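Local coordinates for protein trans-isoprenyl diphosphate synthase (Caulobacter crescentus, PDB 3OYR) that probably makes octaprenyl diphosphate, precursor of the quinone side chain, by metal-dependent addition of isopentenyl diphosphate units to farnesyl diphosphate, at residues B[76-82]-B[203-209]; B[230-234]-B[303-307]; B[235-239]-B[341-345]. One frame throughout, in Å; residues are numbered along the deposited sequence.

Interaction 1 of 3, residues B[76-82]-B[203-209]; sequences AARLAGA and GAVSAGV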
ATOM      1  N   ALA B  76       5.417   5.107 -23.793  1.00 31.28           N
ATOM      2  CA  ALA B  76       5.937   6.437 -23.503  1.00 24.92           C
ATOM      3  C   ALA B  76       7.445   6.461 -23.578  1.00 30.31           C
ATOM      4  O   ALA B  76       8.021   7.426 -24.077  1.00 27.37           O
ATOM      5  CB  ALA B  76       5.489   6.910 -22.133  1.00 24.33           C
ATOM      6  N   ALA B  77       8.082   5.400 -23.081  1.00 23.04           N
ATOM      7  CA  ALA B  77       9.545   5.317 -23.112  1.00 31.23           C
ATOM      8  C   ALA B  77      10.106   5.239 -24.541  1.00 29.11           C
ATOM      9  O   ALA B  77      11.085   5.928 -24.886  1.00 31.24           O
ATOM     10  CB  ALA B  77      10.033   4.139 -22.258  1.00 22.33           C
ATOM     11  N   ARG B  78       9.485   4.402 -25.367  1.00 27.03           N
ATOM     12  CA  ARG B  78       9.882   4.265 -26.774  1.00 33.15           C
ATOM     13  C   ARG B  78       9.550   5.498 -27.624  1.00 38.55           C
ATOM     14  O   ARG B  78      10.341   5.878 -28.491  1.00 38.07           O
ATOM     15  CB  ARG B  78       9.246   3.017 -27.391  1.00 34.23           C
ATOM     16  CG  ARG B  78       9.722   1.680 -26.780  1.00 36.80           C
ATOM     17  CD  ARG B  78      11.216   1.490 -26.965  1.00 43.16           C
ATOM     18  NE  ARG B  78      11.742   0.261 -26.359  1.00 42.58           N
ATOM     19  CZ  ARG B  78      13.041   0.024 -26.166  1.00 32.90           C
ATOM     20  NH1 ARG B  78      13.940   0.927 -26.525  1.00 42.22           N
ATOM     21  NH2 ARG B  78      13.446  -1.110 -25.610  1.00 40.71           N
ATOM     22  N   LEU B  79       8.395   6.120 -27.372  1.00 37.99           N
ATOM     23  CA  LEU B  79       8.026   7.371 -28.058  1.00 37.57           C
ATOM     24  C   LEU B  79       9.013   8.474 -27.698  1.00 41.19           C
ATOM     25  O   LEU B  79       9.476   9.204 -28.578  1.00 36.39           O
ATOM     26  CB  LEU B  79       6.577   7.799 -27.756  1.00 44.46           C
ATOM     27  CG  LEU B  79       5.923   8.927 -28.585  1.00 44.39           C
ATOM     28  CD1 LEU B  79       6.064   8.715 -30.099  1.00 31.28           C
ATOM     29  CD2 LEU B  79       4.447   9.115 -28.220  1.00 38.58           C
ATOM     30  N   ALA B  80       9.378   8.557 -26.415  1.00 40.08           N
ATOM     31  CA  ALA B  80      10.400   9.509 -25.982  1.00 42.93           C
ATOM     32  C   ALA B  80      11.830   9.129 -26.405  1.00 45.45           C
ATOM     33  O   ALA B  80      12.755   9.912 -26.225  1.00 53.34           O
ATOM     34  CB  ALA B  80      10.316   9.763 -24.477  1.00 37.56           C
ATOM     35  N   GLY B  81      12.006   7.941 -26.981  1.00 50.78           N
ATOM     36  CA  GLY B  81      13.297   7.518 -27.523  1.00 48.51           C
ATOM     37  C   GLY B  81      14.287   7.073 -26.461  1.00 50.42           C
ATOM     38  O   GLY B  81      15.387   7.609 -26.381  1.00 55.54           O
ATOM     39  N   ALA B  82      13.901   6.097 -25.641  1.00 47.76           N
ATOM     40  CA  ALA B  82      14.802   5.521 -24.631  1.00 52.98           C
ATOM     41  C   ALA B  82      15.938   4.714 -25.278  1.00 50.52           C
ATOM     42  O   ALA B  82      15.752   4.111 -26.331  1.00 50.06           O
ATOM     43  CB  ALA B  82      14.019   4.653 -23.656  1.00 49.46           C
ATOM     44  N   GLY B 203       7.437   6.606 -17.750  1.00 27.64           N
ATOM     45  CA  GLY B 203       8.020   6.060 -18.985  1.00 30.12           C
ATOM     46  C   GLY B 203       8.876   7.098 -19.688  1.00 31.14           C
ATOM     47  O   GLY B 203      10.021   6.829 -20.036  1.00 32.93           O
ATOM     48  N   ALA B 204       8.317   8.300 -19.848  1.00 30.15           N
ATOM     49  CA  ALA B 204       9.002   9.404 -20.506  1.00 27.13           C
ATOM     50  C   ALA B 204      10.265   9.869 -19.782  1.00 34.53           C
ATOM     51  O   ALA B 204      11.293  10.100 -20.435  1.00 28.08           O
ATOM     52  CB  ALA B 204       8.052  10.574 -20.709  1.00 26.41           C
ATOM     53  N   VAL B 205      10.192  10.018 -18.455  1.00 28.61           N
ATOM     54  CA  VAL B 205      11.377  10.483 -17.714  0.50 32.02           C
ATOM     55  C   VAL B 205      12.525   9.471 -17.709  1.00 35.45           C
ATOM     56  O   VAL B 205      13.699   9.890 -17.684  1.00 39.64           O
ATOM     57  CB  VAL B 205      11.084  11.024 -16.282  0.50 31.99           C
ATOM     58  CG1 VAL B 205      10.127  12.215 -16.335  0.50 27.07           C
ATOM     59  CG2 VAL B 205      10.566   9.933 -15.359  0.50 20.68           C
ATOM     60  N   SER B 206      12.212   8.168 -17.798  1.00 38.43           N
ATOM     61  CA  SER B 206      13.256   7.110 -17.904  1.00 47.50           C
ATOM     62  C   SER B 206      14.159   7.335 -19.107  1.00 44.35           C
ATOM     63  O   SER B 206      15.350   7.089 -19.041  1.00 44.77           O
ATOM     64  CB  SER B 206      12.669   5.698 -18.039  1.00 42.87           C
ATOM     65  OG  SER B 206      11.278   5.675 -17.843  1.00 62.62           O
ATOM     66  N   ALA B 207      13.564   7.812 -20.199  1.00 48.83           N
ATOM     67  CA  ALA B 207      14.245   8.051 -21.463  1.00 49.12           C
ATOM     68  C   ALA B 207      15.217   9.224 -21.407  1.00 54.47           C
ATOM     69  O   ALA B 207      16.048   9.380 -22.298  1.00 60.14           O
ATOM     70  CB  ALA B 207      13.221   8.266 -22.558  1.00 52.44           C
ATOM     71  N   GLY B 208      15.100  10.044 -20.362  1.00 58.69           N
ATOM     72  CA  GLY B 208      16.023  11.143 -20.102  1.00 56.91           C
ATOM     73  C   GLY B 208      15.734  12.360 -20.957  1.00 63.51           C
ATOM     74  O   GLY B 208      16.655  13.046 -21.415  1.00 67.01           O
ATOM     75  N   VAL B 209      14.452  12.644 -21.167  1.00 63.38           N
ATOM     76  CA  VAL B 209      14.069  13.702 -22.103  1.00 61.20           C
ATOM     77  C   VAL B 209      13.781  15.045 -21.460  1.00 62.67           C
ATOM     78  O   VAL B 209      13.890  15.224 -20.240  1.00 62.88           O
ATOM     79  CB  VAL B 209      12.881  13.308 -23.026  1.00 59.78           C
ATOM     80  CG1 VAL B 209      13.337  12.319 -24.076  1.00 62.93           C
ATOM     81  CG2 VAL B 209      11.684  12.792 -22.223  1.00 42.90           C
TER
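Helices can approach very closely where their facing residues are small, and the ends of helices 68-79 and 181-206 illustrate the rule. The CA atoms of Ala77 and Gly203 lie 4.5 Å apart. At Gly203 a modelled CB would fall 3.0 Å from Ala76 CB, a clash, so the bare backbone accepts the neighbouring methyl: Ala76 CB sits 4.1 Å from Gly203 CA. Further along, Ala80 and Ala207 point their methyls at each other, CB to CB 3.8 Å, and Ala82 CB lies 3.9 Å from Ala207 CB. Val209 is the largest side chain in the contact; its m rotamer brings CG1 to 3.3 Å from Ala80 O. Ser206 has chi1 at -9°, between wells, with OG within reach of both Gly203 O and Ala202 O. Arg78 instead points away, with chi1 and chi2 m and chi3 t, and forms a salt bridge with Asp34. Both helices leave helical geometry at a glycine with positive phi, Gly81 and Gly208. Gly81 completes a Schellman motif, with Ala82 N bonded to Ala77 O at 2.9 Å. Away from the active site, this is alanine- and glycine-mediated close packing of helix ends within the all-helical prenyl synthase fold.

Interaction 2 of 3, residues B[230-234]-B[303-307]; sequences LADDA and LDATL. With CA (calcium ion), chain F; DMA (dimethylallyl diphosphate), chain D.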
ATOM      1  N   LEU B 230     -14.622   6.971 -17.118  1.00 30.85           N
ATOM      2  CA  LEU B 230     -15.980   7.267 -17.616  1.00 32.40           C
ATOM      3  C   LEU B 230     -16.578   6.073 -18.363  1.00 33.65           C
ATOM      4  O   LEU B 230     -17.713   5.686 -18.086  1.00 29.30           O
ATOM      5  CB  LEU B 230     -15.984   8.510 -18.503  1.00 31.95           C
ATOM      6  CG  LEU B 230     -15.790   9.806 -17.709  1.00 31.65           C
ATOM      7  CD1 LEU B 230     -15.435  10.929 -18.630  1.00 23.35           C
ATOM      8  CD2 LEU B 230     -17.022  10.144 -16.955  1.00 28.05           C
ATOM      9  N   ALA B 231     -15.804   5.475 -19.276  1.00 30.32           N
ATOM     10  CA  ALA B 231     -16.241   4.256 -19.966  1.00 35.47           C
ATOM     11  C   ALA B 231     -16.446   3.100 -18.994  1.00 34.01           C
ATOM     12  O   ALA B 231     -17.417   2.368 -19.124  1.00 30.37           O
ATOM     13  CB  ALA B 231     -15.276   3.861 -21.072  1.00 27.75           C
ATOM     14  N   ASP B 232     -15.555   2.955 -18.011  1.00 30.72           N
ATOM     15  CA  ASP B 232     -15.709   1.928 -16.981  1.00 29.82           C
ATOM     16  C   ASP B 232     -16.991   2.112 -16.181  1.00 32.49           C
ATOM     17  O   ASP B 232     -17.704   1.140 -15.903  1.00 35.52           O
ATOM     18  CB  ASP B 232     -14.514   1.903 -16.022  1.00 30.07           C
ATOM     19  CG  ASP B 232     -14.595   0.759 -15.042  1.00 39.26           C
ATOM     20  OD1 ASP B 232     -15.087   0.974 -13.896  1.00 33.59           O
ATOM     21  OD2 ASP B 232     -14.215  -0.370 -15.433  1.00 37.71           O
ATOM     22  N   ASP B 233     -17.281   3.358 -15.805  1.00 34.41           N
ATOM     23  CA  ASP B 233     -18.508   3.675 -15.089  1.00 34.57           C
ATOM     24  C   ASP B 233     -19.766   3.378 -15.923  1.00 38.05           C
ATOM     25  O   ASP B 233     -20.742   2.847 -15.395  1.00 36.81           O
ATOM     26  CB  ASP B 233     -18.482   5.121 -14.582  1.00 31.09           C
ATOM     27  CG  ASP B 233     -17.523   5.309 -13.394  1.00 42.12           C
ATOM     28  OD1 ASP B 233     -16.957   4.314 -12.883  1.00 38.15           O
ATOM     29  OD2 ASP B 233     -17.335   6.457 -12.958  1.00 47.70           O
ATOM     30  N   ALA B 234     -19.728   3.693 -17.218  1.00 36.45           N
ATOM     31  CA  ALA B 234     -20.819   3.352 -18.134  1.00 37.62           C
ATOM     32  C   ALA B 234     -20.965   1.842 -18.307  1.00 42.75           C
ATOM     33  O   ALA B 234     -22.084   1.330 -18.318  1.00 37.23           O
ATOM     34  CB  ALA B 234     -20.629   4.023 -19.499  1.00 33.63           C
ATOM     35  N   LEU B 303     -26.206   6.944 -20.281  1.00 45.10           N
ATOM     36  CA  LEU B 303     -25.077   6.146 -20.732  1.00 47.56           C
ATOM     37  C   LEU B 303     -24.381   6.809 -21.928  1.00 50.88           C
ATOM     38  O   LEU B 303     -23.151   6.903 -21.955  1.00 50.34           O
ATOM     39  CB  LEU B 303     -25.537   4.729 -21.078  1.00 48.70           C
ATOM     40  CG  LEU B 303     -24.501   3.604 -21.241  1.00 61.85           C
ATOM     41  CD1 LEU B 303     -25.010   2.325 -20.595  1.00 61.08           C
ATOM     42  CD2 LEU B 303     -24.115   3.353 -22.709  1.00 61.13           C
ATOM     43  N   ASP B 304     -25.164   7.284 -22.897  1.00 50.50           N
ATOM     44  CA  ASP B 304     -24.596   7.915 -24.092  1.00 52.61           C
ATOM     45  C   ASP B 304     -23.853   9.204 -23.789  1.00 43.87           C
ATOM     46  O   ASP B 304     -22.768   9.431 -24.324  1.00 47.32           O
ATOM     47  CB  ASP B 304     -25.663   8.143 -25.171  1.00 55.93           C
ATOM     48  CG  ASP B 304     -26.032   6.863 -25.905  1.00 73.50           C
ATOM     49  OD1 ASP B 304     -27.221   6.712 -26.266  1.00 86.16           O
ATOM     50  OD2 ASP B 304     -25.139   6.006 -26.116  1.00 79.98           O
ATOM     51  N   ALA B 305     -24.439  10.032 -22.929  1.00 37.27           N
ATOM     52  CA  ALA B 305     -23.839  11.305 -22.516  1.00 37.37           C
ATOM     53  C   ALA B 305     -22.495  11.121 -21.764  1.00 37.44           C
ATOM     54  O   ALA B 305     -21.565  11.907 -21.955  1.00 41.59           O
ATOM     55  CB  ALA B 305     -24.829  12.119 -21.684  1.00 29.33           C
ATOM     56  N   THR B 306     -22.406  10.075 -20.938  1.00 40.79           N
ATOM     57  CA  THR B 306     -21.166   9.661 -20.264  1.00 32.74           C
ATOM     58  C   THR B 306     -20.060   9.348 -21.277  1.00 37.28           C
ATOM     59  O   THR B 306     -18.924   9.852 -21.161  1.00 32.57           O
ATOM     60  CB  THR B 306     -21.419   8.421 -19.373  1.00 39.26           C
ATOM     61  OG1 THR B 306     -22.438   8.721 -18.414  1.00 34.41           O
ATOM     62  CG2 THR B 306     -20.149   8.008 -18.617  1.00 37.03           C
ATOM     63  N   LEU B 307     -20.408   8.541 -22.279  1.00 36.14           N
ATOM     64  CA  LEU B 307     -19.483   8.180 -23.351  1.00 36.79           C
ATOM     65  C   LEU B 307     -19.120   9.333 -24.287  1.00 33.84           C
ATOM     66  O   LEU B 307     -18.008   9.344 -24.840  1.00 30.98           O
ATOM     67  CB  LEU B 307     -19.973   6.943 -24.129  1.00 37.13           C
ATOM     68  CG  LEU B 307     -20.122   5.622 -23.339  1.00 41.37           C
ATOM     69  CD1 LEU B 307     -20.698   4.503 -24.215  1.00 40.67           C
ATOM     70  CD2 LEU B 307     -18.814   5.154 -22.696  1.00 39.08           C
TER
HETATM   71 CA    CA F 338     -16.164   0.183 -12.072  1.00 39.99          CA
HETATM   72  C1  DMA D 336      -9.721  -1.799 -13.195  1.00 34.07           C
HETATM   73  O1  DMA D 336      -8.712  -1.599 -14.194  1.00 31.76           O
HETATM   74  C2  DMA D 336      -9.447  -0.527 -12.474  1.00 40.81           C
HETATM   75  C3  DMA D 336     -10.122   0.596 -12.729  1.00 44.64           C
HETATM   76  C4  DMA D 336     -11.303   0.649 -13.662  1.00 35.88           C
HETATM   77  C5  DMA D 336      -9.672   1.827 -12.006  1.00 37.87           C
HETATM   78  PA  DMA D 336      -8.637  -2.299 -15.635  1.00 35.52           P
HETATM   79  O1A DMA D 336      -7.450  -1.784 -16.425  1.00 24.76           O
HETATM   80  O2A DMA D 336      -9.980  -2.160 -16.297  1.00 32.14           O
HETATM   81  O3A DMA D 336      -8.411  -3.813 -15.101  1.00 29.24           O
HETATM   82  PB  DMA D 336      -7.464  -4.991 -15.696  1.00 31.19           P
HETATM   83  O1B DMA D 336      -6.062  -4.692 -15.203  1.00 35.06           O
HETATM   84  O2B DMA D 336      -8.128  -6.135 -14.960  1.00 34.15           O
HETATM   85  O3B DMA D 336      -7.582  -5.018 -17.196  1.00 33.39           O
HETATM   86  O   HOH W   1     -17.409  -1.183 -13.585  1.00 35.39           O
HETATM   87  O   HOH W   2     -17.648   1.985 -12.250  1.00 40.34           O
HETATM   88  O   HOH W   3     -17.596  -0.778 -10.386  1.00 35.07           O
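One helix can serve two environments at once, as residues 230-234 demonstrate: one face packs on a neighbouring helix while another holds metal. Leu230 begins the contact, its O 3.4 Å from Thr306 CG2. Ala231 follows, with CB 4.1 Å from Leu307 CD2. Asp232 points away from the partner helix, and its OD1 binds calcium at 2.3 Å, with three waters and two further atoms from elsewhere in the structure, while OD2 forms a salt bridge with Lys246 and lies 3.6 Å from DMA C4. Asp233 OD1 lies 2.5 Å from water 2, a calcium ligand that can donate to it, and accepts a hydrogen bond from Gln229; OD2 is bonded to Tyr184. Ala234 closes the segment, with CB 3.8 Å from Leu307 CD2 and 4.3 Å from Leu303 CG. The axes are nearly antiparallel (165°, 9.2 Å), without a hydrogen bond between the segments. Chemically, apolar packing holds one face, while Asp232 binds the metal directly and Asp233 through water, both within the second aspartate-rich (DDxxD) motif of trans-prenyl synthases.

Interaction 3 of 3, residues B[235-239]-B[341-345]; sequences LDYGG and VSRRA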
ATOM      1  N   LEU B 235     -19.833   1.143 -18.447  1.00 38.81           N
ATOM      2  CA  LEU B 235     -19.809  -0.329 -18.520  1.00 39.72           C
ATOM      3  C   LEU B 235     -20.399  -1.017 -17.286  1.00 38.36           C
ATOM      4  O   LEU B 235     -20.910  -2.129 -17.376  1.00 41.22           O
ATOM      5  CB  LEU B 235     -18.388  -0.856 -18.806  1.00 33.39           C
ATOM      6  CG  LEU B 235     -17.945  -0.799 -20.265  1.00 37.58           C
ATOM      7  CD1 LEU B 235     -16.488  -1.192 -20.401  1.00 33.63           C
ATOM      8  CD2 LEU B 235     -18.831  -1.689 -21.151  1.00 39.64           C
ATOM      9  N   ASP B 236     -20.351  -0.354 -16.137  1.00 38.30           N
ATOM     10  CA  ASP B 236     -20.913  -0.930 -14.928  1.00 37.50           C
ATOM     11  C   ASP B 236     -22.430  -1.140 -15.037  1.00 41.53           C
ATOM     12  O   ASP B 236     -22.980  -2.079 -14.465  1.00 38.86           O
ATOM     13  CB  ASP B 236     -20.596  -0.076 -13.711  1.00 34.92           C
ATOM     14  CG  ASP B 236     -20.482  -0.910 -12.433  1.00 43.38           C
ATOM     15  OD1 ASP B 236     -19.551  -1.739 -12.336  1.00 41.65           O
ATOM     16  OD2 ASP B 236     -21.324  -0.741 -11.530  1.00 38.79           O
ATOM     17  N   TYR B 237     -23.093  -0.261 -15.774  1.00 39.92           N
ATOM     18  CA  TYR B 237     -24.518  -0.413 -16.026  1.00 40.66           C
ATOM     19  C   TYR B 237     -24.781  -1.198 -17.307  1.00 39.10           C
ATOM     20  O   TYR B 237     -25.579  -2.127 -17.301  1.00 48.88           O
ATOM     21  CB  TYR B 237     -25.212   0.958 -16.035  1.00 38.84           C
ATOM     22  CG  TYR B 237     -25.307   1.557 -14.649  1.00 35.98           C
ATOM     23  CD1 TYR B 237     -26.348   1.199 -13.792  1.00 44.96           C
ATOM     24  CD2 TYR B 237     -24.337   2.445 -14.173  1.00 33.73           C
ATOM     25  CE1 TYR B 237     -26.442   1.718 -12.513  1.00 33.77           C
ATOM     26  CE2 TYR B 237     -24.429   2.982 -12.892  1.00 35.36           C
ATOM     27  CZ  TYR B 237     -25.498   2.605 -12.071  1.00 39.58           C
ATOM     28  OH  TYR B 237     -25.629   3.102 -10.805  1.00 37.01           O
ATOM     29  N   GLY B 238     -24.074  -0.854 -18.378  1.00 35.66           N
ATOM     30  CA  GLY B 238     -24.344  -1.396 -19.706  1.00 43.19           C
ATOM     31  C   GLY B 238     -23.600  -2.643 -20.157  1.00 47.09           C
ATOM     32  O   GLY B 238     -23.923  -3.203 -21.206  1.00 48.03           O
ATOM     33  N   GLY B 239     -22.606  -3.085 -19.391  1.00 44.82           N
ATOM     34  CA  GLY B 239     -21.801  -4.251 -19.789  1.00 40.67           C
ATOM     35  C   GLY B 239     -22.325  -5.584 -19.281  1.00 41.33           C
ATOM     36  O   GLY B 239     -23.191  -5.631 -18.410  1.00 41.52           O
ATOM     37  N   VAL B 341     -12.628   4.420 -24.870  1.00 33.84           N
ATOM     38  CA  VAL B 341     -14.049   4.756 -24.967  1.00 31.88           C
ATOM     39  C   VAL B 341     -14.888   3.619 -25.579  1.00 36.40           C
ATOM     40  O   VAL B 341     -15.987   3.331 -25.097  1.00 34.39           O
ATOM     41  CB  VAL B 341     -14.253   6.061 -25.780  1.00 37.75           C
ATOM     42  CG1 VAL B 341     -15.709   6.469 -25.821  1.00 37.12           C
ATOM     43  CG2 VAL B 341     -13.414   7.191 -25.177  1.00 33.81           C
ATOM     44  N   SER B 342     -14.369   2.960 -26.614  1.00 31.86           N
ATOM     45  CA  SER B 342     -15.172   1.954 -27.356  1.00 41.94           C
ATOM     46  C   SER B 342     -15.261   0.549 -26.733  1.00 45.08           C
ATOM     47  O   SER B 342     -16.234  -0.178 -26.987  1.00 43.89           O
ATOM     48  CB  SER B 342     -14.720   1.849 -28.818  1.00 41.55           C
ATOM     49  OG  SER B 342     -13.429   1.284 -28.929  1.00 44.28           O
ATOM     50  N   ARG B 343     -14.267   0.185 -25.911  1.00 37.34           N
ATOM     51  CA  ARG B 343     -14.155  -1.164 -25.314  1.00 39.20           C
ATOM     52  C   ARG B 343     -15.395  -1.686 -24.581  1.00 36.63           C
ATOM     53  O   ARG B 343     -16.223  -0.916 -24.081  1.00 36.74           O
ATOM     54  CB  ARG B 343     -12.959  -1.223 -24.348  1.00 35.34           C
ATOM     55  CG  ARG B 343     -13.149  -0.370 -23.122  1.00 34.23           C
ATOM     56  CD  ARG B 343     -11.844   0.090 -22.447  1.00 28.48           C
ATOM     57  NE  ARG B 343     -12.177   0.907 -21.271  1.00 27.83           N
ATOM     58  CZ  ARG B 343     -12.392   0.411 -20.057  1.00 29.82           C
ATOM     59  NH1 ARG B 343     -12.703   1.214 -19.043  1.00 27.20           N
ATOM     60  NH2 ARG B 343     -12.260  -0.892 -19.848  1.00 25.24           N
ATOM     61  N   ARG B 344     -15.487  -3.010 -24.516  1.00 40.07           N
ATOM     62  CA  ARG B 344     -16.559  -3.711 -23.812  1.00 38.95           C
ATOM     63  C   ARG B 344     -16.075  -4.310 -22.497  1.00 40.99           C
ATOM     64  O   ARG B 344     -16.876  -4.825 -21.718  1.00 42.10           O
ATOM     65  CB  ARG B 344     -17.151  -4.819 -24.709  1.00 41.65           C
ATOM     66  CG  ARG B 344     -17.734  -4.334 -26.055  1.00 37.94           C
ATOM     67  CD  ARG B 344     -18.695  -3.168 -25.861  1.00 40.26           C
ATOM     68  NE  ARG B 344     -19.799  -3.520 -24.959  1.00 57.16           N
ATOM     69  CZ  ARG B 344     -20.549  -2.645 -24.289  1.00 55.11           C
ATOM     70  NH1 ARG B 344     -20.333  -1.335 -24.399  1.00 52.45           N
ATOM     71  NH2 ARG B 344     -21.521  -3.087 -23.503  1.00 61.78           N
ATOM     72  N   ALA B 345     -14.763  -4.243 -22.262  1.00 38.97           N
ATOM     73  CA  ALA B 345     -14.152  -4.771 -21.039  1.00 40.56           C
ATOM     74  C   ALA B 345     -12.856  -4.042 -20.673  1.00 43.51           C
ATOM     75  O   ALA B 345     -12.289  -3.301 -21.489  1.00 38.61           O
ATOM     76  CB  ALA B 345     -13.873  -6.243 -21.185  1.00 33.41           C
ATOM     77  OXT ALA B 345     -12.352  -4.207 -19.550  1.00 39.77           O
TER
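Both segments are helix ends: helix 211-238 gives way at Gly239, and helix 328-342 at Arg343, after which the chain runs out to its C terminus. Gly239 N still bonds to Leu235 O at 2.8 Å, and the closest CA pair is Gly239 and Arg344, 6.6 Å apart. Leu235 CD1 lies 4.3 Å from Arg343 NH2, over one face of that guanidinium, while Leu235 CD2 lies 3.6 Å from Arg344 NH1, over a face of the second. Arg344 curls through three m rotamers so that NH2 reaches Gly238 O at 3.3 Å, a weak hydrogen bond. Arg343 NH2 is hydrogen-bonded to Ala345 O at 2.9 Å and forms a salt bridge with Ala345 OXT at 3.3 Å, while NH1 bonds to Phe228 O and the guanidinium makes a cation-pi contact with Phe228. A single leucine thus packs on two cations, and the C-terminal tail, its carboxylate paired with Arg343 and Lys66, lies against the end of the helix carrying the second aspartate-rich motif (Asp232 to Asp236), beside the ligand pocket.

Following the chain from the N terminus, interaction 1 joins the end of helix 68-79 to the end of helix 181-206, closing a mostly helical loop of 120 residues before the other two contacts open. Helix 211-238 comes next, and its C-terminal part, with Gly239 just after it, supplies the first segments of both interactions 2 and 3. Interaction 2 closes on helix 302-320 and interaction 3 on the end of helix 328-342 and the C-terminal tail, so the two loops cross. They touch where Asp232 N comes 3.5 Å from Arg343 NH1. Interaction 1 stands apart from both. The crossing pair thus ties the C-terminal helices to a metal-binding helix, 211-238.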